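Local coordinates for hypothetical sugar kinase (Cytophaga hutchinsonii, PDB 3R8E), which probably phosphorylates sugars at the expense of ATP, as a putative kinase of the ROK family with a ribonuclease H-like fold, at residues A[239-244]-A[275-280]; A[280-285]-A[297-302]; A[182-187]-A[245-250]. All blocks are in the same frame, centred on the assembly; numbering follows the deposited sequence.

Contact 1 of 3, residues A[239-244]-A[275-280]; sequences AVWADI and DYFVPN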
loop_
_atom_site.group_PDB
_atom_site.type_symbol
_atom_site.label_atom_id
_atom_site.label_comp_id
_atom_site.label_asym_id
_atom_site.label_seq_id
_atom_site.Cartn_x
_atom_site.Cartn_y
_atom_site.Cartn_z
ATOM N N ALA A 239 1.535 28.759 7.629
ATOM C CA ALA A 239 1.152 28.392 6.261
ATOM C C ALA A 239 2.064 27.296 5.702
ATOM O O ALA A 239 1.577 26.418 4.985
ATOM C CB ALA A 239 1.187 29.614 5.356
ATOM N N VAL A 240 3.374 27.339 6.043
ATOM C CA VAL A 240 4.360 26.332 5.622
ATOM C C VAL A 240 3.965 24.966 6.210
ATOM O O VAL A 240 3.860 24.000 5.451
ATOM C CB VAL A 240 5.816 26.734 5.991
ATOM C CG1 VAL A 240 6.771 25.542 5.918
ATOM C CG2 VAL A 240 6.314 27.867 5.098
ATOM N N TRP A 241 3.700 24.901 7.537
ATOM C CA TRP A 241 3.309 23.651 8.197
ATOM C C TRP A 241 1.951 23.154 7.694
ATOM O O TRP A 241 1.778 21.946 7.541
ATOM C CB TRP A 241 3.304 23.779 9.729
ATOM C CG TRP A 241 4.667 23.943 10.339
ATOM C CD1 TRP A 241 5.100 24.995 11.092
ATOM C CD2 TRP A 241 5.773 23.029 10.252
ATOM N NE1 TRP A 241 6.401 24.791 11.488
ATOM C CE2 TRP A 241 6.849 23.605 10.962
ATOM C CE3 TRP A 241 5.961 21.777 9.636
ATOM C CZ2 TRP A 241 8.097 22.978 11.073
ATOM C CZ3 TRP A 241 7.195 21.151 9.757
ATOM C CH2 TRP A 241 8.245 21.750 10.468
ATOM N N ALA A 242 1.013 24.078 7.389
ATOM C CA ALA A 242 -0.301 23.728 6.841
ATOM C C ALA A 242 -0.158 23.044 5.465
ATOM O O ALA A 242 -0.862 22.071 5.198
ATOM C CB ALA A 242 -1.173 24.968 6.727
ATOM N N ASP A 243 0.775 23.532 4.613
ATOM C CA ASP A 243 1.020 22.956 3.290
ATOM C C ASP A 243 1.688 21.578 3.424
ATOM O O ASP A 243 1.276 20.639 2.738
ATOM C CB ASP A 243 1.863 23.893 2.412
ATOM C CG ASP A 243 1.791 23.529 0.941
ATOM O OD1 ASP A 243 0.741 23.796 0.314
ATOM O OD2 ASP A 243 2.774 22.959 0.422
ATOM N N ILE A 244 2.679 21.453 4.345
ATOM C CA ILE A 244 3.380 20.192 4.650
ATOM C C ILE A 244 2.338 19.153 5.115
ATOM O O ILE A 244 2.355 18.013 4.634
ATOM C CB ILE A 244 4.519 20.427 5.701
ATOM C CG1 ILE A 244 5.705 21.258 5.114
ATOM C CG2 ILE A 244 5.009 19.126 6.364
ATOM C CD1 ILE A 244 6.548 20.603 3.942
ATOM N N ASP A 275 1.350 19.935 16.212
ATOM C CA ASP A 275 0.172 20.790 16.340
ATOM C C ASP A 275 -0.080 21.716 15.141
ATOM O O ASP A 275 -1.222 22.132 14.937
ATOM C CB ASP A 275 0.275 21.642 17.618
ATOM C CG ASP A 275 0.310 20.842 18.912
ATOM O OD1 ASP A 275 -0.122 19.662 18.899
ATOM O OD2 ASP A 275 0.738 21.406 19.944
ATOM N N TYR A 276 0.962 22.032 14.354
ATOM C CA TYR A 276 0.845 22.975 13.243
ATOM C C TYR A 276 0.609 22.295 11.880
ATOM O O TYR A 276 0.024 22.936 11.004
ATOM C CB TYR A 276 2.078 23.899 13.205
ATOM C CG TYR A 276 2.444 24.390 14.592
ATOM C CD1 TYR A 276 1.609 25.262 15.286
ATOM C CD2 TYR A 276 3.552 23.880 15.261
ATOM C CE1 TYR A 276 1.892 25.648 16.595
ATOM C CE2 TYR A 276 3.844 24.257 16.570
ATOM C CZ TYR A 276 3.011 25.140 17.233
ATOM O OH TYR A 276 3.290 25.506 18.527
ATOM N N PHE A 277 1.019 21.023 11.698
ATOM C CA PHE A 277 0.785 20.345 10.414
ATOM C C PHE A 277 -0.332 19.274 10.488
ATOM O O PHE A 277 -0.931 18.973 9.457
ATOM C CB PHE A 277 2.080 19.747 9.818
ATOM C CG PHE A 277 2.687 18.532 10.481
ATOM C CD1 PHE A 277 2.196 17.256 10.220
ATOM C CD2 PHE A 277 3.827 18.648 11.266
ATOM C CE1 PHE A 277 2.778 16.131 10.808
ATOM C CE2 PHE A 277 4.410 17.520 11.853
ATOM C CZ PHE A 277 3.877 16.267 11.623
ATOM N N VAL A 278 -0.618 18.707 11.682
ATOM C CA VAL A 278 -1.646 17.657 11.829
ATOM C C VAL A 278 -3.076 18.179 11.462
ATOM O O VAL A 278 -3.783 17.418 10.803
ATOM C CB VAL A 278 -1.594 16.950 13.218
ATOM C CG1 VAL A 278 -2.819 16.065 13.466
ATOM C CG2 VAL A 278 -0.319 16.116 13.333
ATOM N N PRO A 279 -3.528 19.426 11.771
ATOM C CA PRO A 279 -4.885 19.825 11.346
ATOM C C PRO A 279 -5.118 19.665 9.838
ATOM O O PRO A 279 -6.123 19.068 9.464
ATOM C CB PRO A 279 -4.979 21.289 11.783
ATOM C CG PRO A 279 -4.066 21.377 12.940
ATOM C CD PRO A 279 -2.900 20.504 12.568
ATOM N N ASN A 280 -4.180 20.125 8.982
ATOM C CA ASN A 280 -4.343 19.993 7.525
ATOM C C ASN A 280 -4.151 18.552 7.051
ATOM O O ASN A 280 -4.736 18.167 6.037
ATOM C CB ASN A 280 -3.425 20.926 6.768
ATOM C CG ASN A 280 -4.136 22.164 6.282
ATOM O OD1 ASN A 280 -5.215 22.522 6.767
ATOM N ND2 ASN A 280 -3.563 22.839 5.298
#

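Contact 2 of 3, residues A[280-285]-A[297-302]; sequences NLKKAM and MYIGKA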
loop_
_atom_site.group_PDB
_atom_site.type_symbol
_atom_site.label_atom_id
_atom_site.label_comp_id
_atom_site.label_asym_id
_atom_site.label_seq_id
_atom_site.Cartn_x
_atom_site.Cartn_y
_atom_site.Cartn_z
ATOM N N ASN A 280 -4.180 20.125 8.982
ATOM C CA ASN A 280 -4.343 19.993 7.525
ATOM C C ASN A 280 -4.151 18.552 7.051
ATOM O O ASN A 280 -4.736 18.167 6.037
ATOM C CB ASN A 280 -3.425 20.926 6.768
ATOM C CG ASN A 280 -4.136 22.164 6.282
ATOM O OD1 ASN A 280 -5.215 22.522 6.767
ATOM N ND2 ASN A 280 -3.563 22.839 5.298
ATOM N N LEU A 281 -3.345 17.767 7.783
ATOM C CA LEU A 281 -3.135 16.344 7.523
ATOM C C LEU A 281 -4.478 15.637 7.703
ATOM O O LEU A 281 -4.907 14.908 6.802
ATOM C CB LEU A 281 -2.059 15.787 8.488
ATOM C CG LEU A 281 -1.573 14.346 8.302
ATOM C CD1 LEU A 281 -0.264 14.140 9.031
ATOM C CD2 LEU A 281 -2.579 13.327 8.862
ATOM N N LYS A 282 -5.143 15.888 8.866
ATOM C CA LYS A 282 -6.443 15.308 9.201
ATOM C C LYS A 282 -7.499 15.761 8.185
ATOM O O LYS A 282 -8.304 14.941 7.748
ATOM C CB LYS A 282 -6.840 15.707 10.632
ATOM C CG LYS A 282 -7.887 14.807 11.282
ATOM C CD LYS A 282 -8.149 15.190 12.743
ATOM C CE LYS A 282 -7.125 14.625 13.707
ATOM N NZ LYS A 282 -7.410 15.019 15.111
ATOM N N LYS A 283 -7.473 17.069 7.796
ATOM C CA LYS A 283 -8.400 17.655 6.828
ATOM C C LYS A 283 -8.311 16.917 5.479
ATOM O O LYS A 283 -9.349 16.539 4.939
ATOM C CB LYS A 283 -8.131 19.162 6.660
ATOM C CG LYS A 283 -9.204 19.902 5.860
ATOM C CD LYS A 283 -8.907 21.397 5.738
ATOM C CE LYS A 283 -8.095 21.748 4.512
ATOM N NZ LYS A 283 -7.800 23.205 4.452
ATOM N N ALA A 284 -7.080 16.672 4.972
ATOM C CA ALA A 284 -6.855 15.958 3.711
ATOM C C ALA A 284 -7.429 14.540 3.773
ATOM O O ALA A 284 -8.061 14.100 2.820
ATOM C CB ALA A 284 -5.368 15.911 3.382
HETATM N N MSE A 285 -7.269 13.856 4.921
HETATM C CA MSE A 285 -7.769 12.497 5.130
HETATM C C MSE A 285 -9.302 12.479 5.165
HETATM O O MSE A 285 -9.911 11.609 4.552
HETATM C CB MSE A 285 -7.178 11.899 6.410
HETATM C CG MSE A 285 -5.663 11.723 6.324
HETATM SE SE MSE A 285 -4.960 10.687 7.802
HETATM C CE MSE A 285 -5.427 8.943 7.063
HETATM N N MSE A 297 -10.372 6.663 13.456
HETATM C CA MSE A 297 -8.974 6.935 13.133
HETATM C C MSE A 297 -8.276 7.617 14.319
HETATM O O MSE A 297 -8.918 8.305 15.126
HETATM C CB MSE A 297 -8.845 7.761 11.842
HETATM C CG MSE A 297 -9.123 9.260 12.018
HETATM SE SE MSE A 297 -8.737 10.302 10.426
HETATM C CE MSE A 297 -6.920 9.753 10.159
ATOM N N TYR A 298 -6.961 7.387 14.439
ATOM C CA TYR A 298 -6.131 7.938 15.503
ATOM C C TYR A 298 -4.821 8.434 14.915
ATOM O O TYR A 298 -4.176 7.714 14.154
ATOM C CB TYR A 298 -5.884 6.889 16.603
ATOM C CG TYR A 298 -4.782 7.240 17.581
ATOM C CD1 TYR A 298 -4.960 8.239 18.535
ATOM C CD2 TYR A 298 -3.567 6.559 17.566
ATOM C CE1 TYR A 298 -3.946 8.566 19.438
ATOM C CE2 TYR A 298 -2.557 6.861 18.478
ATOM C CZ TYR A 298 -2.745 7.875 19.404
ATOM O OH TYR A 298 -1.741 8.175 20.297
ATOM N N ILE A 299 -4.458 9.681 15.237
ATOM C CA ILE A 299 -3.195 10.284 14.824
ATOM C C ILE A 299 -2.494 10.691 16.110
ATOM O O ILE A 299 -2.981 11.559 16.838
ATOM C CB ILE A 299 -3.342 11.445 13.810
ATOM C CG1 ILE A 299 -4.091 10.985 12.547
ATOM C CG2 ILE A 299 -1.952 12.028 13.454
ATOM C CD1 ILE A 299 -4.686 12.077 11.758
ATOM N N GLY A 300 -1.414 9.988 16.418
ATOM C CA GLY A 300 -0.644 10.208 17.631
ATOM C C GLY A 300 0.801 10.567 17.375
ATOM O O GLY A 300 1.300 10.425 16.257
ATOM N N LYS A 301 1.472 11.052 18.416
ATOM C CA LYS A 301 2.879 11.415 18.352
ATOM C C LYS A 301 3.716 10.204 18.774
ATOM O O LYS A 301 3.391 9.558 19.776
ATOM C CB LYS A 301 3.134 12.646 19.265
ATOM C CG LYS A 301 4.597 13.031 19.477
ATOM C CD LYS A 301 5.099 14.063 18.470
ATOM C CE LYS A 301 6.524 14.480 18.754
ATOM N NZ LYS A 301 7.504 13.413 18.407
ATOM N N ALA A 302 4.767 9.878 18.002
ATOM C CA ALA A 302 5.703 8.805 18.351
ATOM C C ALA A 302 6.620 9.365 19.430
ATOM O O ALA A 302 7.311 10.355 19.180
ATOM C CB ALA A 302 6.490 8.368 17.129
#

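Contact 3 of 3, residues A[182-187]-A[245-250]; sequences TTRGKS and GTIIGE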
loop_
_atom_site.group_PDB
_atom_site.type_symbol
_atom_site.label_atom_id
_atom_site.label_comp_id
_atom_site.label_asym_id
_atom_site.label_seq_id
_atom_site.Cartn_x
_atom_site.Cartn_y
_atom_site.Cartn_z
ATOM N N THR A 182 3.643 12.071 -5.245
ATOM C CA THR A 182 2.633 12.975 -4.689
ATOM C C THR A 182 1.763 13.561 -5.812
ATOM O O THR A 182 2.016 13.285 -6.987
ATOM C CB THR A 182 3.308 14.104 -3.878
ATOM O OG1 THR A 182 4.039 14.949 -4.766
ATOM C CG2 THR A 182 4.214 13.584 -2.775
ATOM N N THR A 183 0.775 14.419 -5.457
ATOM C CA THR A 183 -0.098 15.111 -6.421
ATOM C C THR A 183 0.680 16.207 -7.170
ATOM O O THR A 183 0.121 16.861 -8.054
ATOM C CB THR A 183 -1.334 15.709 -5.732
ATOM O OG1 THR A 183 -0.907 16.565 -4.675
ATOM C CG2 THR A 183 -2.301 14.649 -5.223
ATOM N N ARG A 184 1.955 16.426 -6.787
ATOM C CA ARG A 184 2.871 17.387 -7.402
ATOM C C ARG A 184 3.813 16.672 -8.398
ATOM O O ARG A 184 4.516 17.334 -9.167
ATOM C CB ARG A 184 3.682 18.127 -6.320
ATOM C CG ARG A 184 2.971 19.331 -5.696
ATOM C CD ARG A 184 2.110 18.978 -4.490
ATOM N NE ARG A 184 1.734 20.166 -3.719
ATOM C CZ ARG A 184 0.773 20.198 -2.799
ATOM N NH1 ARG A 184 0.058 19.110 -2.537
ATOM N NH2 ARG A 184 0.512 21.320 -2.142
ATOM N N GLY A 185 3.809 15.335 -8.372
ATOM C CA GLY A 185 4.631 14.499 -9.241
ATOM C C GLY A 185 5.960 14.076 -8.642
ATOM O O GLY A 185 6.543 13.078 -9.079
ATOM N N LYS A 186 6.463 14.850 -7.657
ATOM C CA LYS A 186 7.719 14.590 -6.951
ATOM C C LYS A 186 7.472 13.578 -5.838
ATOM O O LYS A 186 6.315 13.374 -5.456
ATOM C CB LYS A 186 8.293 15.897 -6.383
ATOM N N SER A 187 8.540 12.933 -5.320
ATOM C CA SER A 187 8.379 11.944 -4.251
ATOM C C SER A 187 8.014 12.617 -2.923
ATOM O O SER A 187 8.304 13.800 -2.731
ATOM C CB SER A 187 9.636 11.095 -4.090
ATOM O OG SER A 187 10.647 11.767 -3.358
ATOM N N GLY A 245 1.416 19.581 5.981
ATOM C CA GLY A 245 0.333 18.747 6.498
ATOM C C GLY A 245 -0.545 18.165 5.408
ATOM O O GLY A 245 -0.777 16.953 5.387
ATOM N N THR A 246 -0.990 19.019 4.458
ATOM C CA THR A 246 -1.805 18.601 3.311
ATOM C C THR A 246 -1.068 17.525 2.500
ATOM O O THR A 246 -1.676 16.504 2.165
ATOM C CB THR A 246 -2.171 19.807 2.431
ATOM O OG1 THR A 246 -2.879 20.762 3.219
ATOM C CG2 THR A 246 -3.017 19.416 1.214
ATOM N N ILE A 247 0.241 17.742 2.211
ATOM C CA ILE A 247 1.061 16.794 1.443
ATOM C C ILE A 247 1.142 15.442 2.177
ATOM O O ILE A 247 0.899 14.414 1.547
ATOM C CB ILE A 247 2.475 17.360 1.112
ATOM C CG1 ILE A 247 2.376 18.646 0.253
ATOM C CG2 ILE A 247 3.353 16.296 0.411
ATOM C CD1 ILE A 247 3.629 19.540 0.277
ATOM N N ILE A 248 1.447 15.439 3.499
ATOM C CA ILE A 248 1.550 14.187 4.273
ATOM C C ILE A 248 0.187 13.465 4.272
ATOM O O ILE A 248 0.138 12.251 4.039
ATOM C CB ILE A 248 2.085 14.410 5.720
ATOM C CG1 ILE A 248 3.493 15.065 5.703
ATOM C CG2 ILE A 248 2.131 13.087 6.509
ATOM C CD1 ILE A 248 3.926 15.660 7.074
ATOM N N GLY A 249 -0.888 14.223 4.495
ATOM C CA GLY A 249 -2.251 13.694 4.497
ATOM C C GLY A 249 -2.640 13.042 3.182
ATOM O O GLY A 249 -3.223 11.954 3.182
ATOM N N GLU A 250 -2.264 13.674 2.046
ATOM C CA GLU A 250 -2.549 13.141 0.713
ATOM C C GLU A 250 -1.837 11.803 0.476
ATOM O O GLU A 250 -2.442 10.907 -0.112
ATOM C CB GLU A 250 -2.178 14.142 -0.373
ATOM C CG GLU A 250 -3.210 15.241 -0.540
ATOM C CD GLU A 250 -2.889 16.269 -1.604
ATOM O OE1 GLU A 250 -1.785 16.212 -2.194
ATOM O OE2 GLU A 250 -3.754 17.139 -1.849
HETATM O O HOH W 1 0.018 14.048 -2.830
HETATM O O HOH W 2 -2.765 19.629 -2.440
#

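Contact 1 of 3, residues A[239-244]-A[275-280]
The rings of W241 and Y276 meet obliquely, the five-membered ring of the indole and the phenol ring lying with their centroids 6.0 Å apart and their planes at 36°. What comes close to the indole here is less the phenol than its stem: Y276 CB approaches W241 CD1 to 3.8 Å. On the six-membered side the indole is met by a second aromatic group, F277, whose CD2 lies 4.1 Å from W241 CE3, again obliquely. F277 CG sits between the backbone N and the carbonyl carbon (chi1 71°), which turns the phenyl ring toward the six-membered ring of the indole while CB stays against the facing backbone. There F277 CB is 3.2 Å from W241 O, and the same oxygen receives a CA-H...O contact from F277. The short segments accordingly run close, their axes approaching to 7.1 Å. The third flat group, the amide of N280, lies at the kink of helix 274-288, where the N atoms of P279 and N280 have no bond to the preceding turn. Its ND2 donates to A242 O over 2.8 Å, coming from well above the carbonyl plane (56° out of it), and also lies 3.5 Å from A242 CB. Helix 223-231 adds P223 and A230 around W241, and W241 NE1 makes a weak bond to I226 O. Since A242 O also accepts from T246 OG1, two side chains grip one helix carbonyl; the N280 bond can thus fix its amide beside A242, whereas the aromatic contacts, apolar and oblique, impose no such direction.

Contact 2 of 3, residues A[280-285]-A[297-302]
I299 projects its CD1 methyl from strand 298-301 into helix 280-285, where it reaches L281 on the buried side and K282 on the solvent side. The inner part is the better packed. I299 CD1 lies 3.8 Å from L281 CD2 and 4.2 Å from M285 SE, so the end of one isoleucine touches L281 and, a turn on, M285 on this side. L281 holds its CG anti to the backbone N (chi1 -174°), which extends the leucine toward the sheet; its branches also touch L266 of strand 263-267 and L252 of helix 235-259. M285 is a selenomethionine, bent at its last torsion (chi3 81°), and its far end meets another selenomethionine, M297, in the loop just before the strand. The separation of 3.2 Å between M285 SE and M297 CE is short, and because M297 occupies two positions the closeness is doubtful, although the two chain ends evidently neighbour each other.

The outer part is more open and less fixed. K282 is solvent-exposed and contributes its aliphatic stem, with CE 4.0 Å from I299 CD1; it too has two conformers, and its ammonium end takes no part in the apolar packing. Helix and strand are held 10.9 Å apart between axes and run nearly antiparallel, at 158°. Strand 298-301 pairs in parallel with strand 263-267, and helix 274-288, followed by the short helix 291-294, lies between them in the chain. This is the geometry of a beta-alpha-beta crossover, here completing the outer, parallel part of the 3-2-1-4-5 sheet that is characteristic of a ribonuclease H-like domain.

Contact 3 of 3, residues A[182-187]-A[245-250]
E250 OE1 accepts two hydrogen bonds, from the hydroxyl of T183 and a bridging water, and has the guanidinium of R184 as a longer ionic partner. T183 OG1 donates to it over 2.7 Å, meeting the syn side of the carboxylate 26° out of its plane. Water 1 adds a second donor to E250 OE1 at 2.9 Å, and itself accepts from T183 N, so backbone and side chain of one threonine serve the same oxygen. R184 NH1 makes a long salt bridge to E250 OE1, 3.5 Å, with the oxygen in the plane of the guanidinium at its edge. A bend at chi2 (88°) turns the arginine back over the helix, where I247 CG1 lies beneath one guanidinium face, 3.7 Å from R184 NH1. The other carboxylate oxygen, E250 OE2, receives water 2, which is linked weakly to R184 NH1. Such a cluster would be expected to favour the charged carboxylate.

The loop is braced from within: T182 to G185 form a type I turn, and T182 OG1 takes the N-H of R184 in an ST turn while donating to K186 O. Beyond it, S187 caps helix 189-192, whose V192 packs on I247. T183 and E250 also touch T182 and L181 of the second subunit, while I248, further round helix 235-259, faces strand 147-152 and helix 274-288.

Two helices tie the three contacts together: helix 235-259 serves contacts 1 and 3, and helix 274-288 serves contacts 1 and 2. N280 belongs to both contacts 1 and 2, while L281 and F277 reach from them to I248 of contact 3. Each mixes buried and more open residues, but the chemistry shifts with position. Between helices, contact 1 combines aromatic packing with a single hydrogen bond from a side-chain amide; between helix and outer strand, contact 2 is apolar throughout, even the lysine at its solvent side touching through its aliphatic stem; where a loop meets a helix beside the second subunit, contact 3 relies chiefly on charge, hydroxyl and water. A weak D243-R184 ion pair joins contacts 1 and 3.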